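Local coordinates for GTPase activator-like protein (Chaetomium thermophilum, PDB 5HIU) that probably stimulates GTP hydrolysis by a small GTPase as part of full-length TSC2, of which this chain is the helical N-terminal part, at residues R353-H367 / N422-V434. Residues are numbered along the deposited sequence; the frame is centred on the assembly and turned at random.
Sequences RVATEILRLINSLFH and NVSLQLKHLILRV
Two nearly parallel helices in the C-terminal part of an all-helical, elongated domain meet here: 353-366 packs on 423-434 at a crossing angle of 20°, with L359, N363 and Q426 at the centre of the seam. Q426 is a knob held among T356, L359, R360 and N363. Its CB lies 3.4 Å from L359 CD1, the two side chains running alongside each other head to tail. A bend at chi2 turns the Q426 amide toward N363. There N363 ND2 grips helix 423-434 twice, donating to Q426 OE1 (3.0 Å) and to the backbone Q426 O (3.1 Å), which also accepts the helical bond from L430 N. The two amide planes stand 76° apart, and ND2 sits above both carbonyl planes. N363 OD1 rests against L430 CA and CB.

The pair belongs to the C-terminal end of the elongated alpha-solenoid of the TSC2 N-terminus; here helix 383-391 covers one flank of the pair through I362 and L430, while helix 448-459 packs on helix 423-441 through L427. At the N-terminal end of the seam, A355 CB touches V423 CG2 (3.5 Å). T356 OG1 packs against V423 and N422 CB but is hydrogen-bonded to T352 O of its own helix.

R433 closes the other end. Its CG is anti to the backbone N, and a turn at chi2 brings the guanidinium to the end of helix 353-366. R433 NE donates to F366 O (2.7 Å, 157°), which lies in the guanidinium plane; NH2 adds a weak bond to the same oxygen. One guanidinium face stacks on the H367 ring, centres 4.0 Å apart. F366 CD2 meets L430 CD1 at 3.8 Å, and the F366 ring also meets W382 edge-to-face and the nearly parallel ring of F386.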
ATOM      1  N   ARG A 353      15.244 -15.626  15.799  1.00112.85           N
ATOM      2  CA  ARG A 353      14.357 -15.527  14.647  1.00109.76           C
ATOM      3  C   ARG A 353      15.062 -15.086  13.345  1.00 98.97           C
ATOM      4  O   ARG A 353      14.680 -15.560  12.290  1.00 93.35           O
ATOM      5  CB  ARG A 353      13.149 -14.627  14.949  1.00118.62           C
ATOM      6  CG  ARG A 353      12.216 -15.185  16.017  1.00130.84           C
ATOM      7  CD  ARG A 353      11.102 -14.206  16.389  1.00136.54           C
ATOM      8  NE  ARG A 353      10.528 -14.490  17.712  1.00142.26           N
ATOM      9  CZ  ARG A 353       9.516 -13.816  18.262  1.00144.18           C
ATOM     10  NH1 ARG A 353       8.936 -12.811  17.607  1.00144.79           N
ATOM     11  NH2 ARG A 353       9.074 -14.151  19.475  1.00141.02           N
ATOM     12  N   VAL A 354      16.082 -14.217  13.413  1.00 96.27           N
ATOM     13  CA  VAL A 354      16.800 -13.743  12.198  1.00 92.28           C
ATOM     14  C   VAL A 354      17.731 -14.810  11.627  1.00101.01           C
ATOM     15  O   VAL A 354      17.666 -15.153  10.444  1.00109.51           O
ATOM     16  CB  VAL A 354      17.661 -12.496  12.474  1.00 89.45           C
ATOM     17  CG1 VAL A 354      18.641 -12.226  11.330  1.00 82.20           C
ATOM     18  CG2 VAL A 354      16.773 -11.291  12.717  1.00 94.04           C
ATOM     19  N   ALA A 355      18.622 -15.311  12.462  1.00100.02           N
ATOM     20  CA  ALA A 355      19.373 -16.476  12.102  1.00102.63           C
ATOM     21  C   ALA A 355      18.411 -17.517  11.543  1.00 96.96           C
ATOM     22  O   ALA A 355      18.706 -18.133  10.531  1.00 97.81           O
ATOM     23  CB  ALA A 355      20.112 -17.027  13.319  1.00112.11           C
ATOM     24  N   THR A 356      17.260 -17.706  12.191  1.00 95.33           N
ATOM     25  CA  THR A 356      16.255 -18.653  11.689  1.00100.57           C
ATOM     26  C   THR A 356      15.823 -18.329  10.242  1.00101.23           C
ATOM     27  O   THR A 356      15.626 -19.251   9.443  1.00104.53           O
ATOM     28  CB  THR A 356      15.011 -18.731  12.607  1.00102.66           C
ATOM     29  OG1 THR A 356      15.421 -18.982  13.955  1.00113.20           O
ATOM     30  CG2 THR A 356      14.059 -19.850  12.176  1.00101.48           C
ATOM     31  N   GLU A 357      15.685 -17.036   9.912  1.00 96.24           N
ATOM     32  CA  GLU A 357      15.274 -16.601   8.557  1.00 92.39           C
ATOM     33  C   GLU A 357      16.380 -16.803   7.526  1.00 91.78           C
ATOM     34  O   GLU A 357      16.160 -17.471   6.508  1.00 92.34           O
ATOM     35  CB  GLU A 357      14.788 -15.141   8.541  1.00 82.51           C
ATOM     36  CG  GLU A 357      13.460 -14.936   9.245  1.00 81.48           C
ATOM     37  CD  GLU A 357      12.367 -15.867   8.715  1.00 88.48           C
ATOM     38  OE1 GLU A 357      11.784 -15.585   7.621  1.00 87.38           O
ATOM     39  OE2 GLU A 357      12.082 -16.882   9.398  1.00 83.75           O
ATOM     40  N   ILE A 358      17.561 -16.248   7.795  1.00 87.26           N
ATOM     41  CA  ILE A 358      18.745 -16.531   6.974  1.00 83.33           C
ATOM     42  C   ILE A 358      18.736 -17.997   6.546  1.00 75.56           C
ATOM     43  O   ILE A 358      18.855 -18.305   5.367  1.00 68.76           O
ATOM     44  CB  ILE A 358      20.070 -16.279   7.721  1.00 85.26           C
ATOM     45  CG1 ILE A 358      20.235 -14.799   8.107  1.00 86.80           C
ATOM     46  CG2 ILE A 358      21.242 -16.719   6.851  1.00 89.66           C
ATOM     47  CD1 ILE A 358      20.655 -13.879   6.975  1.00 81.58           C
ATOM     48  N   LEU A 359      18.585 -18.880   7.525  1.00 73.82           N
ATOM     49  CA  LEU A 359      18.517 -20.305   7.283  1.00 75.00           C
ATOM     50  C   LEU A 359      17.315 -20.667   6.429  1.00 73.36           C
ATOM     51  O   LEU A 359      17.441 -21.435   5.478  1.00 74.70           O
ATOM     52  CB  LEU A 359      18.444 -21.095   8.599  1.00 80.19           C
ATOM     53  CG  LEU A 359      19.697 -21.241   9.483  1.00 88.03           C
ATOM     54  CD1 LEU A 359      19.452 -22.236  10.621  1.00 91.16           C
ATOM     55  CD2 LEU A 359      20.904 -21.674   8.664  1.00 88.17           C
ATOM     56  N   ARG A 360      16.145 -20.143   6.771  1.00 75.19           N
ATOM     57  CA  ARG A 360      14.912 -20.544   6.072  1.00 73.77           C
ATOM     58  C   ARG A 360      15.020 -20.245   4.582  1.00 65.88           C
ATOM     59  O   ARG A 360      14.572 -21.027   3.752  1.00 62.90           O
ATOM     60  CB  ARG A 360      13.650 -19.918   6.713  1.00 75.69           C
ATOM     61  CG  ARG A 360      12.398 -19.961   5.825  1.00 80.06           C
ATOM     62  CD  ARG A 360      11.079 -20.282   6.520  1.00 82.48           C
ATOM     63  NE  ARG A 360      10.829 -19.408   7.670  1.00 87.12           N
ATOM     64  CZ  ARG A 360      10.521 -19.834   8.901  1.00 94.66           C
ATOM     65  NH1 ARG A 360      10.372 -21.134   9.170  1.00 92.09           N
ATOM     66  NH2 ARG A 360      10.337 -18.949   9.874  1.00 98.31           N
ATOM     67  N   LEU A 361      15.645 -19.127   4.260  1.00 65.15           N
ATOM     68  CA  LEU A 361      15.940 -18.766   2.876  1.00 67.82           C
ATOM     69  C   LEU A 361      16.821 -19.841   2.254  1.00 67.91           C
ATOM     70  O   LEU A 361      16.437 -20.493   1.279  1.00 65.96           O
ATOM     71  CB  LEU A 361      16.644 -17.398   2.820  1.00 66.74           C
ATOM     72  CG  LEU A 361      16.754 -16.728   1.454  1.00 65.78           C
ATOM     73  CD1 LEU A 361      16.821 -15.226   1.622  1.00 64.80           C
ATOM     74  CD2 LEU A 361      17.937 -17.222   0.628  1.00 63.32           C
ATOM     75  N   ILE A 362      17.977 -20.061   2.871  1.00 70.41           N
ATOM     76  CA  ILE A 362      18.933 -21.048   2.389  1.00 70.17           C
ATOM     77  C   ILE A 362      18.241 -22.402   2.266  1.00 66.59           C
ATOM     78  O   ILE A 362      18.413 -23.099   1.278  1.00 64.29           O
ATOM     79  CB  ILE A 362      20.192 -21.126   3.282  1.00 74.89           C
ATOM     80  CG1 ILE A 362      20.957 -19.786   3.254  1.00 76.55           C
ATOM     81  CG2 ILE A 362      21.127 -22.234   2.805  1.00 75.05           C
ATOM     82  CD1 ILE A 362      22.097 -19.706   4.256  1.00 76.96           C
ATOM     83  N   ASN A 363      17.400 -22.750   3.221  1.00 66.97           N
ATOM     84  CA  ASN A 363      16.677 -24.008   3.112  1.00 70.41           C
ATOM     85  C   ASN A 363      15.725 -24.067   1.935  1.00 70.14           C
ATOM     86  O   ASN A 363      15.467 -25.138   1.414  1.00 75.71           O
ATOM     87  CB  ASN A 363      15.917 -24.299   4.386  1.00 73.86           C
ATOM     88  CG  ASN A 363      16.739 -25.079   5.366  1.00 80.87           C
ATOM     89  OD1 ASN A 363      17.284 -26.121   5.019  1.00 89.35           O
ATOM     90  ND2 ASN A 363      16.839 -24.590   6.596  1.00 84.86           N
ATOM     91  N   SER A 364      15.200 -22.926   1.517  1.00 67.46           N
ATOM     92  CA  SER A 364      14.314 -22.902   0.367  1.00 70.34           C
ATOM     93  C   SER A 364      15.094 -22.949  -0.945  1.00 69.61           C
ATOM     94  O   SER A 364      14.523 -23.270  -1.993  1.00 74.80           O
ATOM     95  CB  SER A 364      13.440 -21.656   0.382  1.00 67.21           C
ATOM     96  OG  SER A 364      14.258 -20.516   0.242  1.00 67.22           O
ATOM     97  N   LEU A 365      16.376 -22.595  -0.894  1.00 67.45           N
ATOM     98  CA  LEU A 365      17.276 -22.766  -2.041  1.00 64.28           C
ATOM     99  C   LEU A 365      17.649 -24.227  -2.325  1.00 65.53           C
ATOM    100  O   LEU A 365      17.729 -24.626  -3.476  1.00 67.69           O
ATOM    101  CB  LEU A 365      18.549 -21.971  -1.835  1.00 60.90           C
ATOM    102  CG  LEU A 365      18.403 -20.471  -1.937  1.00 60.29           C
ATOM    103  CD1 LEU A 365      19.775 -19.864  -1.731  1.00 62.22           C
ATOM    104  CD2 LEU A 365      17.817 -20.028  -3.274  1.00 58.28           C
ATOM    105  N   PHE A 366      17.897 -25.016  -1.287  1.00 66.80           N
ATOM    106  CA  PHE A 366      18.302 -26.391  -1.484  1.00 67.98           C
ATOM    107  C   PHE A 366      17.115 -27.312  -1.714  1.00 73.23           C
ATOM    108  O   PHE A 366      17.277 -28.406  -2.258  1.00 75.30           O
ATOM    109  CB  PHE A 366      19.139 -26.879  -0.307  1.00 70.79           C
ATOM    110  CG  PHE A 366      20.535 -26.339  -0.302  1.00 70.36           C
ATOM    111  CD1 PHE A 366      21.541 -26.980  -1.007  1.00 72.63           C
ATOM    112  CD2 PHE A 366      20.846 -25.195   0.406  1.00 68.54           C
ATOM    113  CE1 PHE A 366      22.830 -26.478  -1.012  1.00 73.86           C
ATOM    114  CE2 PHE A 366      22.130 -24.691   0.409  1.00 70.91           C
ATOM    115  CZ  PHE A 366      23.127 -25.331  -0.301  1.00 71.66           C
ATOM    116  N   HIS A 367      15.930 -26.886  -1.285  1.00 78.82           N
ATOM    117  CA  HIS A 367      14.690 -27.636  -1.535  1.00 84.48           C
ATOM    118  C   HIS A 367      13.573 -26.663  -1.870  1.00 79.60           C
ATOM    119  O   HIS A 367      13.258 -25.794  -1.079  1.00 79.48           O
ATOM    120  CB  HIS A 367      14.298 -28.478  -0.309  1.00 93.43           C
ATOM    121  CG  HIS A 367      13.382 -29.626  -0.625  1.00100.44           C
ATOM    122  ND1 HIS A 367      13.281 -30.741   0.180  1.00105.84           N
ATOM    123  CD2 HIS A 367      12.546 -29.843  -1.670  1.00100.10           C
ATOM    124  CE1 HIS A 367      12.412 -31.586  -0.344  1.00108.59           C
ATOM    125  NE2 HIS A 367      11.952 -31.065  -1.469  1.00104.28           N
ATOM    126  N   ASN A 422      14.170 -22.594  17.593  1.00132.72           N
ATOM    127  CA  ASN A 422      13.972 -22.117  16.229  1.00118.59           C
ATOM    128  C   ASN A 422      15.129 -22.489  15.301  1.00118.79           C
ATOM    129  O   ASN A 422      15.033 -23.468  14.568  1.00118.60           O
ATOM    130  CB  ASN A 422      13.758 -20.606  16.229  1.00114.51           C
ATOM    131  CG  ASN A 422      12.306 -20.219  16.133  1.00109.38           C
ATOM    132  OD1 ASN A 422      11.420 -21.068  15.973  1.00108.55           O
ATOM    133  ND2 ASN A 422      12.052 -18.923  16.215  1.00103.50           N
ATOM    134  N   VAL A 423      16.219 -21.724  15.338  1.00116.06           N
ATOM    135  CA  VAL A 423      17.394 -22.004  14.510  1.00113.13           C
ATOM    136  C   VAL A 423      17.631 -23.511  14.423  1.00117.81           C
ATOM    137  O   VAL A 423      17.789 -24.077  13.340  1.00120.55           O
ATOM    138  CB  VAL A 423      18.645 -21.317  15.089  1.00109.24           C
ATOM    139  CG1 VAL A 423      19.925 -21.986  14.600  1.00107.07           C
ATOM    140  CG2 VAL A 423      18.635 -19.835  14.743  1.00102.50           C
ATOM    141  N   SER A 424      17.623 -24.145  15.584  1.00121.55           N
ATOM    142  CA  SER A 424      17.758 -25.590  15.703  1.00127.00           C
ATOM    143  C   SER A 424      16.809 -26.368  14.774  1.00122.76           C
ATOM    144  O   SER A 424      17.151 -27.449  14.317  1.00124.93           O
ATOM    145  CB  SER A 424      17.522 -25.992  17.171  1.00132.23           C
ATOM    146  OG  SER A 424      17.853 -27.339  17.419  1.00135.37           O
ATOM    147  N   LEU A 425      15.626 -25.823  14.508  1.00119.23           N
ATOM    148  CA  LEU A 425      14.650 -26.464  13.616  1.00122.32           C
ATOM    149  C   LEU A 425      15.113 -26.412  12.156  1.00118.38           C
ATOM    150  O   LEU A 425      14.865 -27.340  11.381  1.00115.75           O
ATOM    151  CB  LEU A 425      13.256 -25.801  13.739  1.00123.62           C
ATOM    152  CG  LEU A 425      12.647 -25.468  15.126  1.00132.42           C
ATOM    153  CD1 LEU A 425      11.398 -24.592  14.988  1.00130.76           C
ATOM    154  CD2 LEU A 425      12.344 -26.714  15.958  1.00135.45           C
ATOM    155  N   GLN A 426      15.774 -25.319  11.784  1.00115.95           N
ATOM    156  CA  GLN A 426      16.207 -25.108  10.402  1.00113.47           C
ATOM    157  C   GLN A 426      17.469 -25.914  10.068  1.00111.27           C
ATOM    158  O   GLN A 426      17.601 -26.440   8.966  1.00108.62           O
ATOM    159  CB  GLN A 426      16.401 -23.610  10.116  1.00107.85           C
ATOM    160  CG  GLN A 426      15.107 -22.796  10.124  1.00104.56           C
ATOM    161  CD  GLN A 426      14.184 -23.124   8.958  1.00103.40           C
ATOM    162  OE1 GLN A 426      14.578 -23.004   7.797  1.00103.74           O
ATOM    163  NE2 GLN A 426      12.946 -23.532   9.261  1.00 99.66           N
ATOM    164  N   LEU A 427      18.383 -26.030  11.024  1.00112.18           N
ATOM    165  CA  LEU A 427      19.578 -26.849  10.832  1.00108.97           C
ATOM    166  C   LEU A 427      19.221 -28.304  10.599  1.00106.02           C
ATOM    167  O   LEU A 427      19.690 -28.905   9.643  1.00103.63           O
ATOM    168  CB  LEU A 427      20.518 -26.740  12.025  1.00113.89           C
ATOM    169  CG  LEU A 427      21.572 -25.647  11.882  1.00115.36           C
ATOM    170  CD1 LEU A 427      22.128 -25.265  13.244  1.00121.53           C
ATOM    171  CD2 LEU A 427      22.689 -26.122  10.973  1.00116.37           C
ATOM    172  N   LYS A 428      18.383 -28.868  11.460  1.00108.23           N
ATOM    173  CA  LYS A 428      17.891 -30.230  11.248  1.00109.66           C
ATOM    174  C   LYS A 428      17.249 -30.372   9.865  1.00107.89           C
ATOM    175  O   LYS A 428      17.323 -31.446   9.260  1.00112.56           O
ATOM    176  CB  LYS A 428      16.897 -30.641  12.334  1.00110.28           C
ATOM    177  N   HIS A 429      16.632 -29.299   9.365  1.00102.02           N
ATOM    178  CA  HIS A 429      16.057 -29.298   8.019  1.00 98.16           C
ATOM    179  C   HIS A 429      17.118 -29.312   6.923  1.00 91.43           C
ATOM    180  O   HIS A 429      16.991 -30.056   5.949  1.00 89.32           O
ATOM    181  CB  HIS A 429      15.118 -28.101   7.821  1.00100.30           C
ATOM    182  CG  HIS A 429      13.722 -28.361   8.282  1.00107.86           C
ATOM    183  ND1 HIS A 429      13.429 -28.775   9.564  1.00109.82           N
ATOM    184  CD2 HIS A 429      12.537 -28.278   7.632  1.00108.98           C
ATOM    185  CE1 HIS A 429      12.124 -28.937   9.684  1.00113.52           C
ATOM    186  NE2 HIS A 429      11.560 -28.642   8.527  1.00112.92           N
ATOM    187  N   LEU A 430      18.146 -28.481   7.090  1.00 85.44           N
ATOM    188  CA  LEU A 430      19.229 -28.345   6.114  1.00 82.23           C
ATOM    189  C   LEU A 430      20.173 -29.568   6.108  1.00 83.93           C
ATOM    190  O   LEU A 430      20.449 -30.178   5.065  1.00 77.44           O
ATOM    191  CB  LEU A 430      20.025 -27.078   6.419  1.00 79.63           C
ATOM    192  CG  LEU A 430      21.098 -26.665   5.416  1.00 78.83           C
ATOM    193  CD1 LEU A 430      20.527 -26.497   4.013  1.00 77.67           C
ATOM    194  CD2 LEU A 430      21.755 -25.377   5.898  1.00 79.47           C
ATOM    195  N   ILE A 431      20.668 -29.923   7.280  1.00 86.15           N
ATOM    196  CA  ILE A 431      21.442 -31.133   7.401  1.00 93.04           C
ATOM    197  C   ILE A 431      20.719 -32.237   6.640  1.00 93.28           C
ATOM    198  O   ILE A 431      21.304 -32.854   5.755  1.00 95.24           O
ATOM    199  CB  ILE A 431      21.685 -31.529   8.882  1.00 98.86           C
ATOM    200  CG1 ILE A 431      22.571 -30.485   9.602  1.00100.17           C
ATOM    201  CG2 ILE A 431      22.297 -32.922   8.975  1.00100.47           C
ATOM    202  CD1 ILE A 431      23.588 -29.791   8.713  1.00100.04           C
ATOM    203  N   LEU A 432      19.443 -32.455   6.939  1.00 93.98           N
ATOM    204  CA  LEU A 432      18.721 -33.552   6.303  1.00 96.26           C
ATOM    205  C   LEU A 432      18.763 -33.426   4.782  1.00 92.18           C
ATOM    206  O   LEU A 432      19.026 -34.406   4.081  1.00 93.66           O
ATOM    207  CB  LEU A 432      17.268 -33.648   6.794  1.00 95.65           C
ATOM    208  CG  LEU A 432      16.519 -34.918   6.350  1.00 97.52           C
ATOM    209  CD1 LEU A 432      17.131 -36.180   6.938  1.00101.71           C
ATOM    210  CD2 LEU A 432      15.045 -34.854   6.706  1.00 99.16           C
ATOM    211  N   ARG A 433      18.524 -32.218   4.285  1.00 86.63           N
ATOM    212  CA  ARG A 433      18.511 -31.968   2.843  1.00 84.06           C
ATOM    213  C   ARG A 433      19.888 -32.149   2.191  1.00 83.73           C
ATOM    214  O   ARG A 433      19.995 -32.801   1.162  1.00 83.44           O
ATOM    215  CB  ARG A 433      17.996 -30.563   2.552  1.00 78.66           C
ATOM    216  CG  ARG A 433      17.893 -30.217   1.078  1.00 79.17           C
ATOM    217  CD  ARG A 433      17.037 -31.207   0.299  1.00 82.00           C
ATOM    218  NE  ARG A 433      16.904 -30.797  -1.100  1.00 84.22           N
ATOM    219  CZ  ARG A 433      16.400 -31.551  -2.075  1.00 85.57           C
ATOM    220  NH1 ARG A 433      15.958 -32.778  -1.826  1.00 90.64           N
ATOM    221  NH2 ARG A 433      16.335 -31.072  -3.312  1.00 83.67           N
ATOM    222  N   VAL A 434      20.924 -31.559   2.788  1.00 81.90           N
ATOM    223  CA  VAL A 434      22.281 -31.662   2.270  1.00 80.10           C
ATOM    224  C   VAL A 434      22.734 -33.110   2.316  1.00 82.66           C
ATOM    225  O   VAL A 434      23.435 -33.606   1.432  1.00 80.82           O
ATOM    226  CB  VAL A 434      23.258 -30.817   3.100  1.00 81.23           C
ATOM    227  CG1 VAL A 434      24.706 -31.157   2.750  1.00 82.65           C
ATOM    228  CG2 VAL A 434      22.989 -29.337   2.880  1.00 77.46           C
TER